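Xylose isomerase domain protein (PDB 3U0H) is probably an isomerase of the xylose isomerase-like TIM barrel family. Local coordinates at residues Leu193-Asn207 with Gly237-Val251. Sequence-based numbering, arbitrary orientation.
Sequences LAQLPPEKVVYVHIN and GLYLAGYRGPVAAEV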
# COMPACT_ATOMS: atom_id res chain seq x y z
N LEU A 193 -18.51 20.04 -11.92
CA LEU A 193 -18.24 20.22 -10.52
C LEU A 193 -19.23 19.48 -9.68
O LEU A 193 -18.84 18.92 -8.67
CB LEU A 193 -18.26 21.68 -10.18
CG LEU A 193 -17.33 22.55 -11.00
CD1 LEU A 193 -17.47 24.01 -10.57
CD2 LEU A 193 -15.89 22.09 -10.87
N ALA A 194 -20.51 19.47 -10.06
CA ALA A 194 -21.52 18.72 -9.32
C ALA A 194 -21.27 17.19 -9.27
O ALA A 194 -21.74 16.52 -8.36
CB ALA A 194 -22.94 18.98 -9.86
N GLN A 195 -20.57 16.65 -10.24
CA GLN A 195 -20.44 15.21 -10.31
C GLN A 195 -19.21 14.75 -9.58
O GLN A 195 -18.93 13.58 -9.56
CB GLN A 195 -20.46 14.80 -11.78
CG GLN A 195 -21.94 14.73 -12.27
CD GLN A 195 -22.12 15.07 -13.75
OE1 GLN A 195 -21.13 15.20 -14.49
NE2 GLN A 195 -23.38 15.27 -14.19
N LEU A 196 -18.43 15.68 -9.01
CA LEU A 196 -17.25 15.31 -8.16
C LEU A 196 -17.65 14.73 -6.81
O LEU A 196 -18.50 15.28 -6.14
CB LEU A 196 -16.37 16.51 -7.86
CG LEU A 196 -15.50 17.00 -8.98
CD1 LEU A 196 -14.83 18.25 -8.49
CD2 LEU A 196 -14.50 15.91 -9.38
N PRO A 197 -16.99 13.67 -6.38
CA PRO A 197 -17.28 13.29 -5.00
C PRO A 197 -16.81 14.39 -4.05
O PRO A 197 -15.81 15.04 -4.32
CB PRO A 197 -16.50 11.98 -4.81
CG PRO A 197 -16.20 11.50 -6.22
CD PRO A 197 -16.05 12.74 -7.04
N PRO A 198 -17.54 14.61 -2.96
CA PRO A 198 -17.35 15.74 -2.06
C PRO A 198 -15.94 15.86 -1.56
O PRO A 198 -15.43 16.97 -1.38
CB PRO A 198 -18.23 15.41 -0.84
CG PRO A 198 -19.05 14.21 -1.21
CD PRO A 198 -18.69 13.76 -2.59
N GLU A 199 -15.34 14.70 -1.30
CA GLU A 199 -14.05 14.69 -0.70
C GLU A 199 -13.00 15.12 -1.73
O GLU A 199 -11.87 15.46 -1.36
CB GLU A 199 -13.70 13.31 -0.13
CG GLU A 199 -13.50 12.21 -1.18
CD GLU A 199 -14.80 11.50 -1.46
OE1 GLU A 199 -15.85 12.03 -0.97
OE2 GLU A 199 -14.76 10.41 -2.10
N LYS A 200 -13.39 15.16 -3.01
CA LYS A 200 -12.45 15.62 -4.06
C LYS A 200 -12.40 17.14 -4.27
O LYS A 200 -11.43 17.67 -4.86
CB LYS A 200 -12.73 14.92 -5.35
CG LYS A 200 -12.50 13.44 -5.25
CD LYS A 200 -11.03 13.11 -5.19
CE LYS A 200 -10.81 11.59 -5.38
NZ LYS A 200 -10.31 11.00 -4.09
N VAL A 201 -13.38 17.86 -3.70
CA VAL A 201 -13.31 19.31 -3.61
C VAL A 201 -12.62 19.69 -2.28
O VAL A 201 -13.25 19.67 -1.18
CB VAL A 201 -14.68 19.98 -3.73
CG1 VAL A 201 -14.50 21.49 -3.88
CG2 VAL A 201 -15.48 19.41 -4.89
N VAL A 202 -11.31 19.97 -2.38
CA VAL A 202 -10.46 20.16 -1.22
C VAL A 202 -10.51 21.62 -0.79
O VAL A 202 -10.54 21.90 0.39
CB VAL A 202 -9.00 19.74 -1.55
CG1 VAL A 202 -8.05 19.97 -0.37
CG2 VAL A 202 -8.94 18.24 -1.98
N TYR A 203 -10.46 22.56 -1.75
CA TYR A 203 -10.42 23.96 -1.44
C TYR A 203 -10.86 24.71 -2.69
O TYR A 203 -10.81 24.20 -3.79
CB TYR A 203 -8.99 24.33 -0.95
CG TYR A 203 -8.74 25.76 -0.43
CD1 TYR A 203 -9.59 26.35 0.50
CD2 TYR A 203 -7.62 26.49 -0.85
CE1 TYR A 203 -9.36 27.64 0.94
CE2 TYR A 203 -7.35 27.78 -0.37
CZ TYR A 203 -8.23 28.35 0.51
OH TYR A 203 -8.02 29.63 1.00
N VAL A 204 -11.35 25.92 -2.50
CA VAL A 204 -12.05 26.62 -3.54
C VAL A 204 -11.57 28.05 -3.62
O VAL A 204 -11.38 28.72 -2.59
CB VAL A 204 -13.56 26.57 -3.29
CG1 VAL A 204 -14.30 27.42 -4.31
CG2 VAL A 204 -14.01 25.10 -3.31
N HIS A 205 -11.30 28.51 -4.85
CA HIS A 205 -11.04 29.92 -5.09
C HIS A 205 -12.15 30.50 -5.92
O HIS A 205 -12.62 29.86 -6.88
CB HIS A 205 -9.75 30.14 -5.88
CG HIS A 205 -8.47 29.84 -5.14
ND1 HIS A 205 -7.30 29.67 -5.80
CD2 HIS A 205 -8.19 29.68 -3.81
CE1 HIS A 205 -6.31 29.44 -4.92
NE2 HIS A 205 -6.86 29.42 -3.70
N ILE A 206 -12.49 31.76 -5.61
CA ILE A 206 -13.41 32.58 -6.39
C ILE A 206 -12.78 33.95 -6.86
O ILE A 206 -11.87 34.46 -6.23
CB ILE A 206 -14.72 32.72 -5.57
CG1 ILE A 206 -15.88 33.09 -6.48
CG2 ILE A 206 -14.53 33.64 -4.38
CD1 ILE A 206 -17.26 32.80 -5.91
N ASN A 207 -13.28 34.52 -7.96
CA ASN A 207 -12.69 35.71 -8.65
C ASN A 207 -13.51 35.90 -9.92
O ASN A 207 -14.51 35.19 -10.12
CB ASN A 207 -11.19 35.52 -8.99
CG ASN A 207 -10.93 34.13 -9.52
OD1 ASN A 207 -11.54 33.74 -10.54
ND2 ASN A 207 -10.16 33.32 -8.78
N GLY A 237 -22.66 24.28 -8.13
CA GLY A 237 -22.11 23.00 -8.50
C GLY A 237 -21.27 22.45 -7.36
O GLY A 237 -21.36 21.31 -7.06
N LEU A 238 -20.47 23.31 -6.73
CA LEU A 238 -19.59 22.89 -5.69
C LEU A 238 -20.47 22.47 -4.52
O LEU A 238 -20.27 21.36 -3.97
CB LEU A 238 -18.62 24.04 -5.31
CG LEU A 238 -17.60 24.22 -6.44
CD1 LEU A 238 -16.78 25.50 -6.32
CD2 LEU A 238 -16.74 22.95 -6.51
N TYR A 239 -21.49 23.30 -4.21
CA TYR A 239 -22.46 22.97 -3.19
C TYR A 239 -23.15 21.61 -3.42
O TYR A 239 -23.30 20.86 -2.46
CB TYR A 239 -23.53 24.06 -2.97
CG TYR A 239 -24.38 23.86 -1.70
CD1 TYR A 239 -23.92 24.27 -0.45
CD2 TYR A 239 -25.62 23.26 -1.76
CE1 TYR A 239 -24.70 24.08 0.70
CE2 TYR A 239 -26.41 23.06 -0.62
CZ TYR A 239 -25.94 23.46 0.60
OH TYR A 239 -26.71 23.25 1.71
N LEU A 240 -23.56 21.29 -4.64
CA LEU A 240 -24.24 19.98 -4.88
C LEU A 240 -23.23 18.80 -4.83
O LEU A 240 -23.55 17.70 -4.41
CB LEU A 240 -24.98 19.97 -6.21
CG LEU A 240 -26.19 20.88 -6.35
CD1 LEU A 240 -26.47 21.03 -7.85
CD2 LEU A 240 -27.41 20.35 -5.57
N ALA A 241 -21.99 19.06 -5.22
CA ALA A 241 -20.90 18.13 -4.90
C ALA A 241 -20.88 17.75 -3.45
O ALA A 241 -20.58 16.62 -3.14
CB ALA A 241 -19.58 18.73 -5.27
N GLY A 242 -21.14 18.72 -2.56
CA GLY A 242 -21.09 18.53 -1.13
C GLY A 242 -19.96 19.30 -0.45
O GLY A 242 -19.56 18.98 0.65
N TYR A 243 -19.43 20.33 -1.08
CA TYR A 243 -18.39 21.14 -0.43
C TYR A 243 -18.98 22.06 0.64
O TYR A 243 -19.98 22.71 0.40
CB TYR A 243 -17.71 21.98 -1.47
CG TYR A 243 -16.57 22.78 -0.92
CD1 TYR A 243 -15.39 22.15 -0.59
CD2 TYR A 243 -16.67 24.17 -0.75
CE1 TYR A 243 -14.33 22.87 -0.09
CE2 TYR A 243 -15.61 24.92 -0.23
CZ TYR A 243 -14.43 24.26 0.09
OH TYR A 243 -13.33 24.93 0.60
N ARG A 244 -18.35 22.08 1.81
CA ARG A 244 -18.87 22.83 2.96
C ARG A 244 -17.72 23.50 3.70
O ARG A 244 -17.56 23.27 4.91
CB ARG A 244 -19.59 21.91 3.98
CG ARG A 244 -20.78 21.14 3.43
CD ARG A 244 -21.94 22.06 3.08
NE ARG A 244 -23.11 21.31 2.63
CZ ARG A 244 -23.41 20.99 1.37
NH1 ARG A 244 -22.59 21.36 0.34
NH2 ARG A 244 -24.53 20.26 1.13
N GLY A 245 -16.93 24.31 3.02
CA GLY A 245 -15.83 24.98 3.67
C GLY A 245 -15.56 26.34 3.07
O GLY A 245 -16.46 26.99 2.55
N PRO A 246 -14.31 26.80 3.17
CA PRO A 246 -13.97 28.16 2.79
C PRO A 246 -13.85 28.37 1.32
O PRO A 246 -13.34 27.48 0.57
CB PRO A 246 -12.58 28.36 3.42
CG PRO A 246 -12.03 26.98 3.58
CD PRO A 246 -13.24 26.20 3.99
N VAL A 247 -14.29 29.53 0.92
CA VAL A 247 -14.17 30.01 -0.45
C VAL A 247 -13.36 31.29 -0.43
O VAL A 247 -13.83 32.35 0.02
CB VAL A 247 -15.56 30.28 -1.01
CG1 VAL A 247 -15.52 30.82 -2.41
CG2 VAL A 247 -16.42 29.00 -0.90
N ALA A 248 -12.13 31.20 -0.95
CA ALA A 248 -11.21 32.34 -0.91
C ALA A 248 -11.20 33.15 -2.17
O ALA A 248 -11.13 32.59 -3.27
CB ALA A 248 -9.82 31.87 -0.62
N ALA A 249 -11.25 34.47 -2.03
CA ALA A 249 -11.15 35.37 -3.19
C ALA A 249 -9.67 35.60 -3.52
O ALA A 249 -9.07 36.58 -3.05
CB ALA A 249 -11.84 36.67 -2.91
N GLU A 250 -9.08 34.67 -4.28
CA GLU A 250 -7.71 34.83 -4.86
C GLU A 250 -7.82 35.71 -6.12
O GLU A 250 -8.23 35.23 -7.18
CB GLU A 250 -7.02 33.49 -5.19
CG GLU A 250 -5.53 33.68 -5.65
CD GLU A 250 -4.75 32.40 -5.97
OE1 GLU A 250 -5.06 31.66 -6.94
OE2 GLU A 250 -3.75 32.13 -5.26
N VAL A 251 -7.47 36.99 -5.97
CA VAL A 251 -7.57 37.96 -7.07
C VAL A 251 -6.17 38.40 -7.45
O VAL A 251 -5.75 39.48 -7.05
CB VAL A 251 -8.51 39.12 -6.72
CG1 VAL A 251 -8.56 40.12 -7.85
CG2 VAL A 251 -9.91 38.58 -6.43
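L193 meets L238 and A194 meets G237 where helix 190-194 passes the end of helix 231-241. This is part of a beta-alpha-beta unit of the TIM barrel, in which parallel strands 201-206 and 246-249 are the seventh and eighth of the closed sheet. A194 CA lies 3.4 Å from G237 O in a CA-H...O contact. The methyl of A241 sits against the backbone O atoms of L193 and L196. P198 lays its ring on A241 O, beside the Schellman motif at G242 that ends the helix. V201 CG1 touches both L238 CD2 and Y243 CD1, while V201 O lies at the edge of the Y243 ring. Y203 sets its ring edge against P246 CG, and its hydroxyl bonds to D34. V204 CG1 is anti to the backbone N (chi1 174°) and meets L238 CD1 tip to tip. V204 CG2 lies over one face of the Y243 ring, 3.6 Å from its centroid, a CH-pi contact. Y243 OH donates a hydrogen bond to P246 O at 2.6 Å. The strands are joined by A248 N to V204 O (3.1 Å), nearly straight. E250 CB covers one face of the H205 ring, whose ND1 bonds to D179. I206 N bonds to A248 O (2.8 Å), also nearly straight, and I206 CG2 packs on V247 CG1. N207 ND2 bonds to D179 and also reaches E250 O at 3.2 Å, with an N-H...O angle of 146°.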